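Local coordinates for OxyA protein (Actinoplanes teichomyceticus, PDB 5HH3), which is a heme-dependent cytochrome P450 monooxygenase that probably carries out a phenolic coupling step, cyclising the peptide precursor in glycopeptide antibiotic biosynthesis, at residues B[20-32]-B[312-324]. Sequence-based numbering, arbitrary orientation.
Sequences HRRDRFDPVPQLR and CSLLAANRRNFPR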
# COMPACT_ATOMS: atom_id res chain seq x y z
N HIS B 20 -10.88 9.96 -4.61
CA HIS B 20 -11.93 9.35 -5.41
C HIS B 20 -13.05 8.72 -4.60
O HIS B 20 -13.77 7.87 -5.10
CB HIS B 20 -11.30 8.35 -6.39
CG HIS B 20 -10.53 9.04 -7.45
ND1 HIS B 20 -9.22 9.43 -7.28
CD2 HIS B 20 -10.92 9.56 -8.64
CE1 HIS B 20 -8.81 10.08 -8.35
NE2 HIS B 20 -9.83 10.19 -9.18
N ARG B 21 -13.19 9.15 -3.36
CA ARG B 21 -14.45 8.99 -2.60
C ARG B 21 -15.52 9.83 -3.30
O ARG B 21 -15.20 10.59 -4.23
CB ARG B 21 -14.25 9.44 -1.16
CG ARG B 21 -13.27 8.58 -0.39
CD ARG B 21 -13.28 8.95 1.08
NE ARG B 21 -12.34 8.13 1.86
CZ ARG B 21 -12.53 6.85 2.22
NH1 ARG B 21 -13.64 6.17 1.89
NH2 ARG B 21 -11.59 6.23 2.94
N ARG B 22 -16.77 9.70 -2.89
CA ARG B 22 -17.88 10.36 -3.58
C ARG B 22 -18.81 11.01 -2.58
O ARG B 22 -18.99 10.50 -1.48
CB ARG B 22 -18.69 9.36 -4.42
CG ARG B 22 -17.87 8.50 -5.38
CD ARG B 22 -17.42 9.26 -6.61
NE ARG B 22 -18.48 9.48 -7.58
CZ ARG B 22 -18.76 8.72 -8.65
NH1 ARG B 22 -18.08 7.61 -8.92
NH2 ARG B 22 -19.74 9.09 -9.46
N ASP B 23 -19.37 12.15 -2.96
CA ASP B 23 -20.45 12.78 -2.20
C ASP B 23 -21.73 12.44 -2.96
O ASP B 23 -22.08 13.11 -3.94
CB ASP B 23 -20.24 14.28 -2.11
CG ASP B 23 -21.35 14.98 -1.34
OD1 ASP B 23 -22.23 14.31 -0.74
OD2 ASP B 23 -21.36 16.22 -1.34
N ARG B 24 -22.39 11.38 -2.51
CA ARG B 24 -23.47 10.76 -3.28
C ARG B 24 -22.93 10.39 -4.68
O ARG B 24 -22.08 9.52 -4.75
CB ARG B 24 -24.73 11.65 -3.25
CG ARG B 24 -25.17 11.98 -1.83
CD ARG B 24 -26.47 12.79 -1.73
NE ARG B 24 -27.62 11.96 -2.11
CZ ARG B 24 -28.29 12.02 -3.27
NH1 ARG B 24 -27.96 12.91 -4.22
NH2 ARG B 24 -29.32 11.20 -3.49
N PHE B 25 -23.37 11.04 -5.75
CA PHE B 25 -22.86 10.76 -7.10
C PHE B 25 -21.73 11.68 -7.55
O PHE B 25 -21.14 11.45 -8.61
CB PHE B 25 -24.00 10.87 -8.13
CG PHE B 25 -25.14 9.96 -7.84
CD1 PHE B 25 -25.04 8.61 -8.12
CD2 PHE B 25 -26.30 10.44 -7.26
CE1 PHE B 25 -26.08 7.75 -7.84
CE2 PHE B 25 -27.35 9.58 -6.98
CZ PHE B 25 -27.24 8.24 -7.26
N ASP B 26 -21.43 12.70 -6.75
CA ASP B 26 -20.48 13.72 -7.15
C ASP B 26 -19.05 13.46 -6.71
O ASP B 26 -18.83 12.83 -5.67
CB ASP B 26 -20.91 15.06 -6.60
CG ASP B 26 -22.28 15.46 -7.06
OD1 ASP B 26 -22.79 14.91 -8.06
OD2 ASP B 26 -22.82 16.35 -6.41
N PRO B 27 -18.07 13.99 -7.47
CA PRO B 27 -16.68 14.11 -6.99
C PRO B 27 -16.61 14.92 -5.70
O PRO B 27 -17.39 15.87 -5.57
CB PRO B 27 -15.99 14.91 -8.11
CG PRO B 27 -16.89 14.82 -9.29
CD PRO B 27 -18.27 14.70 -8.75
N VAL B 28 -15.70 14.58 -4.77
CA VAL B 28 -15.53 15.36 -3.53
C VAL B 28 -14.81 16.70 -3.77
O VAL B 28 -14.13 16.85 -4.80
CB VAL B 28 -14.82 14.56 -2.39
CG1 VAL B 28 -15.66 13.36 -1.98
CG2 VAL B 28 -13.40 14.15 -2.77
N PRO B 29 -14.96 17.68 -2.84
CA PRO B 29 -14.34 19.00 -3.03
C PRO B 29 -12.85 18.99 -3.36
O PRO B 29 -12.38 19.83 -4.11
CB PRO B 29 -14.58 19.69 -1.69
CG PRO B 29 -15.88 19.14 -1.23
CD PRO B 29 -15.88 17.70 -1.67
N GLN B 30 -12.13 18.01 -2.81
CA GLN B 30 -10.67 17.94 -2.92
C GLN B 30 -10.26 17.58 -4.35
O GLN B 30 -9.28 18.10 -4.87
CB GLN B 30 -10.12 16.90 -1.93
CG GLN B 30 -10.20 17.28 -0.45
CD GLN B 30 -11.59 17.16 0.20
OE1 GLN B 30 -12.56 16.58 -0.36
NE2 GLN B 30 -11.71 17.73 1.40
N LEU B 31 -11.02 16.70 -4.99
CA LEU B 31 -10.79 16.40 -6.41
C LEU B 31 -11.23 17.57 -7.32
O LEU B 31 -10.53 17.90 -8.28
CB LEU B 31 -11.52 15.12 -6.84
CG LEU B 31 -11.28 14.66 -8.28
CD1 LEU B 31 -9.81 14.46 -8.56
CD2 LEU B 31 -12.06 13.41 -8.60
N ARG B 32 -12.37 18.17 -7.00
CA ARG B 32 -12.89 19.35 -7.71
C ARG B 32 -11.80 20.44 -7.77
O ARG B 32 -11.58 21.04 -8.81
CB ARG B 32 -14.15 19.87 -7.00
CG ARG B 32 -15.23 20.45 -7.89
CD ARG B 32 -16.57 20.51 -7.14
NE ARG B 32 -16.49 21.33 -5.93
CZ ARG B 32 -17.33 21.26 -4.90
NH1 ARG B 32 -18.33 20.41 -4.90
NH2 ARG B 32 -17.16 22.05 -3.85
N CYS B 312 -4.61 8.15 -13.66
CA CYS B 312 -5.61 8.89 -14.43
C CYS B 312 -6.98 8.86 -13.74
O CYS B 312 -7.46 7.77 -13.40
CB CYS B 312 -5.73 8.35 -15.84
SG CYS B 312 -4.20 8.46 -16.79
N SER B 313 -7.57 10.05 -13.53
CA SER B 313 -8.89 10.18 -12.96
C SER B 313 -9.97 10.17 -14.07
O SER B 313 -10.31 11.20 -14.69
CB SER B 313 -9.00 11.45 -12.12
OG SER B 313 -10.26 11.57 -11.50
N LEU B 314 -10.53 8.98 -14.27
CA LEU B 314 -11.66 8.78 -15.15
C LEU B 314 -12.89 9.53 -14.65
O LEU B 314 -13.65 10.07 -15.45
CB LEU B 314 -11.97 7.29 -15.31
CG LEU B 314 -10.83 6.35 -15.73
CD1 LEU B 314 -11.33 4.91 -15.91
CD2 LEU B 314 -10.19 6.85 -17.01
N LEU B 315 -13.07 9.58 -13.33
CA LEU B 315 -14.13 10.41 -12.73
C LEU B 315 -13.97 11.88 -13.16
O LEU B 315 -14.93 12.48 -13.69
CB LEU B 315 -14.13 10.26 -11.21
CG LEU B 315 -15.20 11.03 -10.42
CD1 LEU B 315 -16.57 10.60 -10.83
CD2 LEU B 315 -15.03 10.81 -8.93
N ALA B 316 -12.75 12.42 -13.00
CA ALA B 316 -12.48 13.80 -13.40
C ALA B 316 -12.77 14.04 -14.88
O ALA B 316 -13.40 15.03 -15.22
CB ALA B 316 -11.05 14.23 -13.05
N ALA B 317 -12.36 13.12 -15.75
CA ALA B 317 -12.59 13.27 -17.19
C ALA B 317 -14.07 13.25 -17.54
O ALA B 317 -14.53 14.07 -18.34
CB ALA B 317 -11.89 12.15 -17.95
N ASN B 318 -14.79 12.31 -16.95
CA ASN B 318 -16.20 12.07 -17.26
C ASN B 318 -17.12 13.15 -16.69
O ASN B 318 -18.18 13.43 -17.27
CB ASN B 318 -16.62 10.70 -16.76
CG ASN B 318 -15.93 9.57 -17.51
OD1 ASN B 318 -15.25 9.81 -18.51
ND2 ASN B 318 -16.12 8.35 -17.05
N ARG B 319 -16.70 13.71 -15.55
CA ARG B 319 -17.44 14.74 -14.85
C ARG B 319 -16.71 16.10 -14.91
O ARG B 319 -16.80 16.91 -13.99
CB ARG B 319 -17.65 14.28 -13.41
CG ARG B 319 -18.33 12.90 -13.27
CD ARG B 319 -19.73 12.88 -13.86
NE ARG B 319 -20.52 13.86 -13.12
CZ ARG B 319 -21.05 13.66 -11.92
NH1 ARG B 319 -21.02 12.47 -11.33
NH2 ARG B 319 -21.65 14.68 -11.32
N ARG B 320 -16.04 16.37 -16.04
CA ARG B 320 -15.11 17.50 -16.15
C ARG B 320 -15.77 18.86 -15.99
O ARG B 320 -15.11 19.82 -15.56
CB ARG B 320 -14.35 17.45 -17.47
CG ARG B 320 -15.17 17.75 -18.71
CD ARG B 320 -14.32 17.50 -19.95
NE ARG B 320 -15.09 17.21 -21.16
CZ ARG B 320 -15.80 16.09 -21.38
NH1 ARG B 320 -15.92 15.14 -20.44
NH2 ARG B 320 -16.43 15.93 -22.54
N ASN B 321 -17.05 18.96 -16.33
CA ASN B 321 -17.80 20.22 -16.18
C ASN B 321 -18.56 20.37 -14.85
O ASN B 321 -19.24 21.35 -14.66
CB ASN B 321 -18.73 20.43 -17.39
CG ASN B 321 -17.96 20.60 -18.69
OD1 ASN B 321 -16.97 21.32 -18.75
ND2 ASN B 321 -18.40 19.94 -19.74
N PHE B 322 -18.44 19.42 -13.92
CA PHE B 322 -19.01 19.56 -12.57
C PHE B 322 -18.45 20.83 -11.91
O PHE B 322 -17.27 21.05 -12.02
CB PHE B 322 -18.63 18.33 -11.71
CG PHE B 322 -19.28 18.30 -10.36
CD1 PHE B 322 -20.65 18.04 -10.24
CD2 PHE B 322 -18.55 18.58 -9.21
CE1 PHE B 322 -21.27 18.03 -9.00
CE2 PHE B 322 -19.18 18.57 -7.96
CZ PHE B 322 -20.53 18.30 -7.85
N PRO B 323 -19.24 21.68 -11.24
CA PRO B 323 -20.66 21.52 -10.92
C PRO B 323 -21.64 22.27 -11.84
O PRO B 323 -22.79 22.51 -11.46
CB PRO B 323 -20.72 22.14 -9.53
CG PRO B 323 -19.79 23.30 -9.65
CD PRO B 323 -18.64 22.80 -10.50
N ARG B 324 -21.21 22.59 -13.05
CA ARG B 324 -22.05 23.37 -13.96
C ARG B 324 -23.25 22.54 -14.42
O ARG B 324 -23.19 21.30 -14.44
CB ARG B 324 -21.24 23.87 -15.16
CG ARG B 324 -20.04 24.76 -14.83
CD ARG B 324 -18.98 24.70 -15.94
NE ARG B 324 -19.57 25.02 -17.24
CZ ARG B 324 -19.63 26.23 -17.80
NH1 ARG B 324 -19.11 27.30 -17.19
NH2 ARG B 324 -20.22 26.37 -18.99
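Two arginines, one from each segment, converge on the backbone oxygen of Phe25. Arg319 NH1 donates to Phe25 O across the contact at 2.9 Å, and Arg22 NH2 donates to the same oxygen from within its own segment in a nearly straight bond (171°). Both donors stand out of the carbonyl plane, on opposite faces of it. Their like charges, only 4.1 Å apart between Arg22 NH2 and Arg319 NH1, are probably offset by acids: Glu286 pairs with Arg22, and Asp327 with Arg319. A weak salt bridge adds Asp26, with Arg319 NH2 to Asp26 OD1 at 3.5 Å. Arg22 NH2 and Arg319 NH1 also reach the main-chain oxygens of Leu282 and Tyr281.

A second polar link joins His20 NE2 to Ser313 OG at 2.7 Å, the hydroxyl lying near the ring plane; either group could be the donor. Ser313 is the N-cap of helix 314-318: with OG anti to the backbone N (chi1 -177°), the hydroxyl is carried toward His20, and OG accepts from Ala316 N, the capping bond. Ala16 O holds His20 ND1.

In the cytochrome P450 fold, this contact ties the N-terminal hairpin 22-27, with its type II' turn, and the start of helix 29-37 to helix 314-318 and the loop after it, which includes the type I turn Arg319-Phe322. That helix follows strand 309-312 of the mixed sheet and carries Leu314, which touches the heme.

Leu315 lies between the two polar links. Leu315 CD1 sits over the centre of the Arg22 guanidinium, 3.6 Å from Arg22 CZ, while Leu315 CD2 meets Leu31 CD2 at 4.0 Å. Beyond Arg319, a separate group surrounds Phe322. Pro27 CD makes a CH-pi contact with one face of its ring, 13° off the normal, and Pro323 CB covers the other. Arg32 CD approaches the ring's edge, 3.4 Å from Phe322 CE2. The Asp26 carboxylate comes in obliquely, neither over a face nor at the edge, with OD2 of Asp26 3.3 Å from Phe322 CZ.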